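Local coordinates for lovastatin nonaketide synthase, polyketide synthase component (Aspergillus terreus, PDB 7CPX), which builds the nonaketide skeleton of lovastatin as a homodimeric, iterative polyketide synthase, condensing nine malonyl-CoA units on its carrier domain to form dihydromonacolin L with its enoyl reductase partner LovC, at residues A[9-20]-A[246-257]; A[1131-1141]-A[1169-1179]. The protein carries 2 engineered substitutions. All blocks are in the same frame, centred on the assembly; numbering follows the deposited sequence.

Contact 1: residues A[9-20]-A[246-257]; sequences EPIVVVGSGCRF and EAVCSVVLKTLS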
loop_
_atom_site.group_PDB
_atom_site.type_symbol
_atom_site.label_atom_id
_atom_site.label_comp_id
_atom_site.label_asym_id
_atom_site.label_seq_id
_atom_site.Cartn_x
_atom_site.Cartn_y
_atom_site.Cartn_z
ATOM N N GLU A 9 28.530 -53.612 -9.746
ATOM C CA GLU A 9 28.618 -53.416 -11.183
ATOM C C GLU A 9 28.851 -51.939 -11.485
ATOM O O GLU A 9 28.074 -51.087 -11.028
ATOM C CB GLU A 9 27.348 -53.903 -11.875
ATOM C CG GLU A 9 27.394 -53.770 -13.387
ATOM C CD GLU A 9 26.357 -54.632 -14.080
ATOM O OE1 GLU A 9 25.526 -55.245 -13.378
ATOM O OE2 GLU A 9 26.374 -54.696 -15.327
ATOM N N PRO A 10 29.894 -51.591 -12.240
ATOM C CA PRO A 10 30.193 -50.171 -12.463
ATOM C C PRO A 10 29.178 -49.498 -13.365
ATOM O O PRO A 10 29.066 -49.831 -14.549
ATOM C CB PRO A 10 31.580 -50.207 -13.111
ATOM C CG PRO A 10 31.622 -51.514 -13.806
ATOM C CD PRO A 10 30.855 -52.464 -12.934
ATOM N N ILE A 11 28.429 -48.544 -12.812
ATOM C CA ILE A 11 27.520 -47.778 -13.638
ATOM C C ILE A 11 28.341 -46.987 -14.649
ATOM O O ILE A 11 29.552 -46.814 -14.502
ATOM C CB ILE A 11 26.648 -46.859 -12.770
ATOM C CG1 ILE A 11 25.882 -47.693 -11.742
ATOM C CG2 ILE A 11 25.684 -46.067 -13.619
ATOM C CD1 ILE A 11 25.073 -48.827 -12.335
ATOM N N VAL A 12 27.679 -46.522 -15.703
ATOM C CA VAL A 12 28.382 -45.864 -16.796
ATOM C C VAL A 12 27.590 -44.650 -17.258
ATOM O O VAL A 12 26.381 -44.740 -17.496
ATOM C CB VAL A 12 28.628 -46.843 -17.960
ATOM C CG1 VAL A 12 27.368 -47.061 -18.758
ATOM C CG2 VAL A 12 29.736 -46.344 -18.844
ATOM N N VAL A 13 28.274 -43.514 -17.372
ATOM C CA VAL A 13 27.715 -42.323 -18.003
ATOM C C VAL A 13 27.877 -42.487 -19.509
ATOM O O VAL A 13 28.996 -42.433 -20.031
ATOM C CB VAL A 13 28.403 -41.046 -17.516
ATOM C CG1 VAL A 13 27.777 -39.837 -18.180
ATOM C CG2 VAL A 13 28.322 -40.923 -16.011
ATOM N N VAL A 14 26.755 -42.684 -20.203
ATOM C CA VAL A 14 26.765 -42.850 -21.651
ATOM C C VAL A 14 26.498 -41.546 -22.387
ATOM O O VAL A 14 26.873 -41.419 -23.561
ATOM C CB VAL A 14 25.723 -43.895 -22.085
ATOM C CG1 VAL A 14 26.046 -45.246 -21.491
ATOM C CG2 VAL A 14 24.327 -43.465 -21.662
ATOM N N GLY A 15 25.854 -40.582 -21.743
ATOM C CA GLY A 15 25.556 -39.318 -22.383
ATOM C C GLY A 15 25.164 -38.288 -21.353
ATOM O O GLY A 15 24.814 -38.619 -20.215
ATOM N N SER A 16 25.225 -37.025 -21.768
ATOM C CA SER A 16 24.927 -35.934 -20.858
ATOM C C SER A 16 24.341 -34.761 -21.626
ATOM O O SER A 16 24.613 -34.570 -22.814
ATOM C CB SER A 16 26.179 -35.489 -20.093
ATOM O OG SER A 16 27.207 -35.093 -20.983
ATOM N N GLY A 17 23.532 -33.988 -20.926
ATOM C CA GLY A 17 22.997 -32.748 -21.463
ATOM C C GLY A 17 23.146 -31.650 -20.436
ATOM O O GLY A 17 22.763 -31.812 -19.278
ATOM N N CYS A 18 23.707 -30.527 -20.872
ATOM C CA CYS A 18 24.150 -29.495 -19.947
ATOM C C CYS A 18 23.621 -28.135 -20.367
ATOM O O CYS A 18 23.681 -27.773 -21.544
ATOM C CB CYS A 18 25.680 -29.456 -19.877
ATOM S SG CYS A 18 26.415 -30.894 -19.074
ATOM N N ARG A 19 23.103 -27.393 -19.394
ATOM C CA ARG A 19 22.826 -25.967 -19.507
ATOM C C ARG A 19 23.616 -25.337 -18.372
ATOM O O ARG A 19 23.130 -25.247 -17.242
ATOM C CB ARG A 19 21.345 -25.658 -19.404
ATOM C CG ARG A 19 20.506 -26.261 -20.505
ATOM C CD ARG A 19 20.808 -25.637 -21.850
ATOM N NE ARG A 19 19.895 -26.127 -22.873
ATOM C CZ ARG A 19 18.672 -25.655 -23.070
ATOM N NH1 ARG A 19 18.187 -24.662 -22.342
ATOM N NH2 ARG A 19 17.913 -26.196 -24.016
ATOM N N PHE A 20 24.849 -24.943 -18.669
ATOM C CA PHE A 20 25.765 -24.417 -17.679
ATOM C C PHE A 20 26.156 -22.989 -18.030
ATOM O O PHE A 20 26.117 -22.597 -19.201
ATOM C CB PHE A 20 27.024 -25.283 -17.585
ATOM C CG PHE A 20 26.898 -26.427 -16.627
ATOM C CD1 PHE A 20 26.089 -27.506 -16.923
ATOM C CD2 PHE A 20 27.593 -26.425 -15.435
ATOM C CE1 PHE A 20 25.971 -28.561 -16.047
ATOM C CE2 PHE A 20 27.480 -27.476 -14.551
ATOM C CZ PHE A 20 26.668 -28.549 -14.857
ATOM N N GLU A 246 23.853 -20.922 -11.889
ATOM C CA GLU A 246 22.720 -21.525 -12.574
ATOM C C GLU A 246 23.221 -22.660 -13.452
ATOM O O GLU A 246 24.021 -22.437 -14.366
ATOM C CB GLU A 246 21.979 -20.498 -13.424
ATOM C CG GLU A 246 21.201 -19.478 -12.644
ATOM C CD GLU A 246 20.194 -18.761 -13.514
ATOM O OE1 GLU A 246 20.401 -18.716 -14.745
ATOM O OE2 GLU A 246 19.183 -18.258 -12.979
ATOM N N ALA A 247 22.743 -23.871 -13.187
ATOM C CA ALA A 247 23.134 -25.013 -13.993
ATOM C C ALA A 247 22.037 -26.062 -13.943
ATOM O O ALA A 247 21.438 -26.304 -12.890
ATOM C CB ALA A 247 24.462 -25.605 -13.515
ATOM N N VAL A 248 21.781 -26.673 -15.093
ATOM C CA VAL A 248 20.868 -27.801 -15.212
ATOM C C VAL A 248 21.620 -28.899 -15.944
ATOM O O VAL A 248 21.954 -28.750 -17.126
ATOM C CB VAL A 248 19.577 -27.431 -15.950
ATOM C CG1 VAL A 248 18.647 -28.627 -16.005
ATOM C CG2 VAL A 248 18.904 -26.256 -15.266
ATOM N N CYS A 249 21.879 -30.001 -15.254
ATOM C CA CYS A 249 22.639 -31.111 -15.805
ATOM C C CYS A 249 21.766 -32.351 -15.845
ATOM O O CYS A 249 20.898 -32.537 -14.990
ATOM C CB CYS A 249 23.894 -31.387 -14.976
ATOM S SG CYS A 249 24.967 -32.670 -15.659
ATOM N N SER A 250 21.990 -33.187 -16.851
ATOM C CA SER A 250 21.351 -34.487 -16.941
ATOM C C SER A 250 22.389 -35.485 -17.415
ATOM O O SER A 250 23.138 -35.205 -18.352
ATOM C CB SER A 250 20.156 -34.463 -17.900
ATOM O OG SER A 250 19.200 -33.502 -17.493
ATOM N N VAL A 251 22.437 -36.643 -16.766
ATOM C CA VAL A 251 23.429 -37.665 -17.058
ATOM C C VAL A 251 22.707 -38.996 -17.193
ATOM O O VAL A 251 22.035 -39.440 -16.255
ATOM C CB VAL A 251 24.504 -37.730 -15.962
ATOM C CG1 VAL A 251 25.166 -39.084 -15.933
ATOM C CG2 VAL A 251 25.536 -36.641 -16.178
ATOM N N VAL A 252 22.843 -39.631 -18.351
ATOM C CA VAL A 252 22.252 -40.944 -18.572
ATOM C C VAL A 252 23.197 -41.988 -17.993
ATOM O O VAL A 252 24.357 -42.085 -18.406
ATOM C CB VAL A 252 21.993 -41.193 -20.063
ATOM C CG1 VAL A 252 21.225 -42.488 -20.260
ATOM C CG2 VAL A 252 21.236 -40.025 -20.668
ATOM N N LEU A 253 22.703 -42.770 -17.041
ATOM C CA LEU A 253 23.483 -43.767 -16.335
ATOM C C LEU A 253 22.942 -45.151 -16.652
ATOM O O LEU A 253 21.725 -45.352 -16.730
ATOM C CB LEU A 253 23.429 -43.526 -14.826
ATOM C CG LEU A 253 23.988 -42.196 -14.332
ATOM C CD1 LEU A 253 23.801 -42.064 -12.837
ATOM C CD2 LEU A 253 25.448 -42.093 -14.686
ATOM N N LYS A 254 23.852 -46.101 -16.832
ATOM C CA LYS A 254 23.479 -47.480 -17.091
ATOM C C LYS A 254 24.549 -48.383 -16.507
ATOM O O LYS A 254 25.679 -47.959 -16.255
ATOM C CB LYS A 254 23.318 -47.752 -18.590
ATOM C CG LYS A 254 22.418 -46.764 -19.302
ATOM C CD LYS A 254 22.316 -47.059 -20.782
ATOM C CE LYS A 254 21.614 -48.380 -21.047
ATOM N NZ LYS A 254 21.313 -48.587 -22.490
ATOM N N THR A 255 24.181 -49.639 -16.285
ATOM C CA THR A 255 25.179 -50.624 -15.911
ATOM C C THR A 255 26.097 -50.863 -17.102
ATOM O O THR A 255 25.643 -50.934 -18.248
ATOM C CB THR A 255 24.524 -51.933 -15.470
ATOM O OG1 THR A 255 24.117 -52.682 -16.621
ATOM C CG2 THR A 255 23.312 -51.662 -14.595
ATOM N N LEU A 256 27.398 -50.974 -16.828
ATOM C CA LEU A 256 28.367 -51.074 -17.913
ATOM C C LEU A 256 27.974 -52.166 -18.897
ATOM O O LEU A 256 28.013 -51.961 -20.117
ATOM C CB LEU A 256 29.759 -51.339 -17.339
ATOM C CG LEU A 256 30.917 -51.404 -18.335
ATOM C CD1 LEU A 256 30.970 -50.153 -19.186
ATOM C CD2 LEU A 256 32.231 -51.595 -17.598
ATOM N N SER A 257 27.560 -53.326 -18.386
ATOM C CA SER A 257 27.101 -54.395 -19.263
ATOM C C SER A 257 25.872 -53.966 -20.052
ATOM O O SER A 257 25.761 -54.259 -21.250
ATOM C CB SER A 257 26.799 -55.648 -18.443
ATOM O OG SER A 257 25.786 -55.393 -17.486
#
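Strands 11-19 and 247-255 are antiparallel neighbours in the mixed sheet of the N-terminal half of the ketosynthase, paired from Ile11-Thr255 to Arg19-Val248. At the Val248 end, Arg19 N donates a hydrogen bond to Val248 O at 2.9 Å, and Arg19 O accepts one from Val248 N. Val12 and Lys254, like Gly17 and Ser250, form reciprocal hydrogen-bonded pairs. Between them Val14 and Gly15 share one partner: Val14 N donates to Val252 O (3.1 Å), whereas Gly15 O accepts from Val252 N, so the first strand carries one extra residue, a beta bulge.

Val13, Val251 and Leu253 share one face of the sheet with Cys18 and Cys249. Placed anti to the backbone N (chi1 -179°), Val13 CG1 meets Val251 CG1 at 3.5 Å, while Val13 CG2 reaches Leu253 CD2. Farther along, Phe20 swings back over the second strand, with Ala247 CB over the centre of one ring face, 3.7 Å from the ring centroid, and Cys249 CB at the ring edge, 3.7 Å from Phe20 CE1. Helices 183-196 and 369-386 cover this side; helix 97-113 covers the face of Val248 and Ser250, where Arg19 bridges to Glu104 and Glu108. A sheet layered in this way between helices on both faces fits the alpha-beta-alpha-beta-alpha thiolase fold of ketosynthases.

Contact 2: residues A[1131-1141]-A[1169-1179]; sequences YSKDFRRLHNM and HPASLDVAFQT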
loop_
_atom_site.group_PDB
_atom_site.type_symbol
_atom_site.label_atom_id
_atom_site.label_comp_id
_atom_site.label_asym_id
_atom_site.label_seq_id
_atom_site.Cartn_x
_atom_site.Cartn_y
_atom_site.Cartn_z
ATOM N N TYR A 1131 21.384 12.125 23.084
ATOM C CA TYR A 1131 21.921 12.243 21.736
ATOM C C TYR A 1131 23.391 11.849 21.717
ATOM O O TYR A 1131 24.126 12.076 22.682
ATOM C CB TYR A 1131 21.758 13.670 21.215
ATOM C CG TYR A 1131 20.325 14.095 20.998
ATOM C CD1 TYR A 1131 19.501 13.407 20.124
ATOM C CD2 TYR A 1131 19.802 15.196 21.655
ATOM C CE1 TYR A 1131 18.196 13.794 19.920
ATOM C CE2 TYR A 1131 18.499 15.593 21.453
ATOM C CZ TYR A 1131 17.698 14.888 20.585
ATOM O OH TYR A 1131 16.394 15.279 20.380
ATOM N N SER A 1132 23.822 11.257 20.604
ATOM C CA SER A 1132 25.183 10.760 20.495
ATOM C C SER A 1132 25.660 10.876 19.054
ATOM O O SER A 1132 24.865 11.019 18.122
ATOM C CB SER A 1132 25.284 9.306 20.969
ATOM O OG SER A 1132 24.877 9.182 22.320
ATOM N N LYS A 1133 26.981 10.795 18.894
ATOM C CA LYS A 1133 27.656 10.832 17.601
ATOM C C LYS A 1133 27.009 11.820 16.633
ATOM O O LYS A 1133 27.092 13.034 16.841
ATOM C CB LYS A 1133 27.723 9.420 16.995
ATOM C CG LYS A 1133 26.452 8.576 17.109
ATOM C CD LYS A 1133 26.706 7.128 16.710
ATOM C CE LYS A 1133 27.076 6.983 15.241
ATOM N NZ LYS A 1133 27.521 5.600 14.921
ATOM N N ASP A 1134 26.372 11.322 15.568
ATOM C CA ASP A 1134 25.905 12.210 14.508
ATOM C C ASP A 1134 24.877 13.212 15.014
ATOM O O ASP A 1134 24.730 14.293 14.433
ATOM C CB ASP A 1134 25.319 11.390 13.360
ATOM C CG ASP A 1134 26.345 10.494 12.700
ATOM O OD1 ASP A 1134 27.517 10.511 13.132
ATOM O OD2 ASP A 1134 25.981 9.771 11.749
ATOM N N PHE A 1135 24.159 12.882 16.081
ATOM C CA PHE A 1135 23.137 13.768 16.616
ATOM C C PHE A 1135 23.693 14.779 17.607
ATOM O O PHE A 1135 22.942 15.632 18.090
ATOM C CB PHE A 1135 22.019 12.945 17.260
ATOM C CG PHE A 1135 21.209 12.163 16.268
ATOM C CD1 PHE A 1135 21.685 10.971 15.752
ATOM C CD2 PHE A 1135 19.983 12.629 15.836
ATOM C CE1 PHE A 1135 20.948 10.253 14.832
ATOM C CE2 PHE A 1135 19.239 11.918 14.916
ATOM C CZ PHE A 1135 19.723 10.729 14.410
ATOM N N ARG A 1136 24.986 14.705 17.919
ATOM C CA ARG A 1136 25.695 15.770 18.614
ATOM C C ARG A 1136 26.443 16.675 17.643
ATOM O O ARG A 1136 27.391 17.359 18.043
ATOM C CB ARG A 1136 26.666 15.186 19.638
ATOM C CG ARG A 1136 26.004 14.467 20.799
ATOM C CD ARG A 1136 27.049 13.898 21.744
ATOM N NE ARG A 1136 27.868 14.948 22.342
ATOM C CZ ARG A 1136 27.745 15.392 23.586
ATOM N NH1 ARG A 1136 26.856 14.882 24.422
ATOM N NH2 ARG A 1136 28.539 16.373 24.006
ATOM N N ARG A 1137 26.031 16.691 16.379
ATOM C CA ARG A 1137 26.721 17.416 15.320
ATOM C C ARG A 1137 26.472 18.918 15.358
ATOM O O ARG A 1137 26.817 19.611 14.394
ATOM C CB ARG A 1137 26.300 16.857 13.959
ATOM C CG ARG A 1137 27.054 15.609 13.533
ATOM C CD ARG A 1137 28.424 15.948 12.983
ATOM N NE ARG A 1137 29.059 14.799 12.349
ATOM C CZ ARG A 1137 30.113 14.877 11.548
ATOM N NH1 ARG A 1137 30.672 16.038 11.250
ATOM N NH2 ARG A 1137 30.615 13.760 11.030
ATOM N N LEU A 1138 25.892 19.439 16.437
ATOM C CA LEU A 1138 25.693 20.876 16.566
ATOM C C LEU A 1138 27.033 21.551 16.820
ATOM O O LEU A 1138 27.499 21.609 17.962
ATOM C CB LEU A 1138 24.709 21.177 17.695
ATOM C CG LEU A 1138 24.309 22.636 17.906
ATOM C CD1 LEU A 1138 23.665 23.199 16.658
ATOM C CD2 LEU A 1138 23.361 22.748 19.083
ATOM N N HIS A 1139 27.660 22.064 15.759
ATOM C CA HIS A 1139 29.012 22.595 15.884
ATOM C C HIS A 1139 29.078 23.695 16.935
ATOM O O HIS A 1139 29.920 23.656 17.840
ATOM C CB HIS A 1139 29.493 23.119 14.532
ATOM C CG HIS A 1139 30.748 23.931 14.614
ATOM N ND1 HIS A 1139 31.926 23.431 15.125
ATOM C CD2 HIS A 1139 31.006 25.212 14.257
ATOM C CE1 HIS A 1139 32.857 24.367 15.075
ATOM N NE2 HIS A 1139 32.324 25.456 14.552
ATOM N N ASN A 1140 28.197 24.686 16.832
ATOM C CA ASN A 1140 28.173 25.775 17.795
ATOM C C ASN A 1140 26.779 26.376 17.823
ATOM O O ASN A 1140 26.084 26.415 16.806
ATOM C CB ASN A 1140 29.199 26.858 17.451
ATOM C CG ASN A 1140 28.780 27.697 16.262
ATOM O OD1 ASN A 1140 28.126 27.208 15.342
ATOM N ND2 ASN A 1140 29.148 28.971 16.280
ATOM N N MET A 1141 26.385 26.859 18.997
ATOM C CA MET A 1141 25.086 27.485 19.165
ATOM C C MET A 1141 25.204 28.623 20.165
ATOM O O MET A 1141 26.108 28.659 21.002
ATOM C CB MET A 1141 24.029 26.475 19.628
ATOM C CG MET A 1141 22.629 27.056 19.740
ATOM S SD MET A 1141 21.353 25.805 19.967
ATOM C CE MET A 1141 21.858 25.082 21.524
ATOM N N HIS A 1169 20.578 14.341 6.161
ATOM C CA HIS A 1169 20.923 13.342 7.152
ATOM C C HIS A 1169 20.038 13.580 8.368
ATOM O O HIS A 1169 20.131 14.647 8.987
ATOM C CB HIS A 1169 22.396 13.448 7.521
ATOM C CG HIS A 1169 22.895 12.336 8.395
ATOM N ND1 HIS A 1169 22.062 11.550 9.160
ATOM C CD2 HIS A 1169 24.151 11.882 8.622
ATOM C CE1 HIS A 1169 22.781 10.663 9.823
ATOM N NE2 HIS A 1169 24.052 10.842 9.513
ATOM N N PRO A 1170 19.164 12.637 8.740
ATOM C CA PRO A 1170 18.241 12.890 9.854
ATOM C C PRO A 1170 18.937 13.418 11.096
ATOM O O PRO A 1170 18.311 14.074 11.932
ATOM C CB PRO A 1170 17.612 11.516 10.097
ATOM C CG PRO A 1170 17.619 10.881 8.757
ATOM C CD PRO A 1170 18.890 11.340 8.094
ATOM N N ALA A 1171 20.235 13.142 11.224
ATOM C CA ALA A 1171 21.002 13.717 12.322
ATOM C C ALA A 1171 21.040 15.237 12.228
ATOM O O ALA A 1171 20.851 15.932 13.231
ATOM C CB ALA A 1171 22.418 13.148 12.327
ATOM N N SER A 1172 21.278 15.773 11.028
ATOM C CA SER A 1172 21.347 17.222 10.872
ATOM C C SER A 1172 20.002 17.875 11.166
ATOM O O SER A 1172 19.939 18.903 11.850
ATOM C CB SER A 1172 21.815 17.575 9.462
ATOM O OG SER A 1172 20.904 17.093 8.489
ATOM N N LEU A 1173 18.916 17.292 10.661
ATOM C CA LEU A 1173 17.595 17.862 10.903
ATOM C C LEU A 1173 17.205 17.742 12.372
ATOM O O LEU A 1173 16.578 18.648 12.934
ATOM C CB LEU A 1173 16.566 17.179 10.005
ATOM C CG LEU A 1173 15.105 17.578 10.201
ATOM C CD1 LEU A 1173 14.918 19.055 9.923
ATOM C CD2 LEU A 1173 14.209 16.751 9.301
ATOM N N ASP A 1174 17.574 16.634 13.016
ATOM C CA ASP A 1174 17.303 16.497 14.440
ATOM C C ASP A 1174 18.115 17.493 15.254
ATOM O O ASP A 1174 17.634 17.998 16.270
ATOM C CB ASP A 1174 17.597 15.071 14.899
ATOM C CG ASP A 1174 16.852 14.704 16.165
ATOM O OD1 ASP A 1174 15.633 14.443 16.085
ATOM O OD2 ASP A 1174 17.483 14.679 17.241
ATOM N N VAL A 1175 19.341 17.793 14.826
ATOM C CA VAL A 1175 20.117 18.844 15.477
ATOM C C VAL A 1175 19.440 20.192 15.287
ATOM O O VAL A 1175 19.386 21.017 16.208
ATOM C CB VAL A 1175 21.557 18.851 14.935
ATOM C CG1 VAL A 1175 22.274 20.120 15.354
ATOM C CG2 VAL A 1175 22.302 17.634 15.430
ATOM N N ALA A 1176 18.921 20.444 14.085
ATOM C CA ALA A 1176 18.162 21.666 13.858
ATOM C C ALA A 1176 16.992 21.758 14.827
ATOM O O ALA A 1176 16.705 22.829 15.371
ATOM C CB ALA A 1176 17.666 21.714 12.414
ATOM N N PHE A 1177 16.307 20.637 15.054
ATOM C CA PHE A 1177 15.234 20.615 16.045
ATOM C C PHE A 1177 15.774 20.907 17.439
ATOM O O PHE A 1177 15.163 21.661 18.206
ATOM C CB PHE A 1177 14.525 19.262 16.025
ATOM C CG PHE A 1177 13.826 18.956 14.731
ATOM C CD1 PHE A 1177 13.627 19.939 13.778
ATOM C CD2 PHE A 1177 13.360 17.682 14.476
ATOM C CE1 PHE A 1177 12.985 19.656 12.598
ATOM C CE2 PHE A 1177 12.715 17.392 13.294
ATOM C CZ PHE A 1177 12.528 18.382 12.353
ATOM N N GLN A 1178 16.917 20.314 17.783
ATOM C CA GLN A 1178 17.545 20.593 19.070
ATOM C C GLN A 1178 17.826 22.077 19.233
ATOM O O GLN A 1178 17.904 22.577 20.359
ATOM C CB GLN A 1178 18.848 19.807 19.204
ATOM C CG GLN A 1178 18.687 18.305 19.217
ATOM C CD GLN A 1178 19.991 17.589 18.931
ATOM O OE1 GLN A 1178 21.055 18.205 18.913
ATOM N NE2 GLN A 1178 19.914 16.287 18.694
ATOM N N THR A 1179 18.026 22.783 18.121
ATOM C CA THR A 1179 18.214 24.228 18.199
ATOM C C THR A 1179 17.002 24.906 18.825
ATOM O O THR A 1179 17.146 25.906 19.539
ATOM C CB THR A 1179 18.480 24.815 16.813
ATOM O OG1 THR A 1179 17.326 24.636 15.983
ATOM C CG2 THR A 1179 19.676 24.143 16.168
#
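The ring of Tyr1131 carries the Gln1178 amide on one face, with NE2 above the ring centre and the two planes 36° apart. Phe1135 turns a face to the start of helix 1170-1184, where Ala1171 CA makes a CH-pi contact 3.8 Å from the ring centroid; its edge meets the carboxylate of Asp1174, with CD2 3.5 Å from Asp1174 OD2. At the edge of the His1169 imidazole stands Asp1134: NE2 donates to Asp1134 OD2 at 3.1 Å, on its anti side, out of the carboxylate plane and tilted from that of the ring, the two planes being perpendicular. Ala1171 CB lies over a face of the same imidazole and also packs against Asp1134 CB, at 3.5 Å.

Gln1178 NE2 serves two acceptors. It donates to a lone pair of Phe1135 O at 3.2 Å, within both the carbonyl and amide planes, and to Asp1174 OD2, which it meets at 3.3 Å on the anti side, tilted out of the carboxylate plane. Beyond CG the glutamine chain is extended, carrying the amide across the Tyr1131 ring to the 3-10 turn; the other amide atom, OE1, is taken by Tyr1121 OH. Farther along the same helix face, Val1175 CG1 packs on Leu1138 CB at 3.5 Å, and the Met1141 sulfur rests near Thr1179.

Asp1174 is the predicted proton donor of the dehydratase, and His985, its predicted partner, meets the rings of both Tyr1131 and Phe1135. With CG anti to the backbone N (chi1 -157°), OD2 comes alongside both rings, near the Phe1135 edge and oblique to Tyr1131. This is consistent with a second-shell role for Gln1178 in the DxxxQ motif of polyketide synthase dehydratases: its amide, fixed by Tyr1121 and Phe1135 O, probably helps to orient the acid for dehydration.

The two contacts belong to different catalytic domains and do not touch: their centres are 65 Å apart and their nearest atoms about 36 Å. Contact 1 lies in the ketosynthase, beside rather than within its predicted active site; the Ala247 side chain is about 9 Å from that of His367 and about 12 Å from that of Cys181. Contact 2 sits in the predicted dehydratase site, since Asp1174 comes within about 3 Å of His985, side chain to side chain. One joins strands 226 residues apart in sequence, the other a turn and a helix only 28 apart. Growing chains must pass between such sites on the carrier domain.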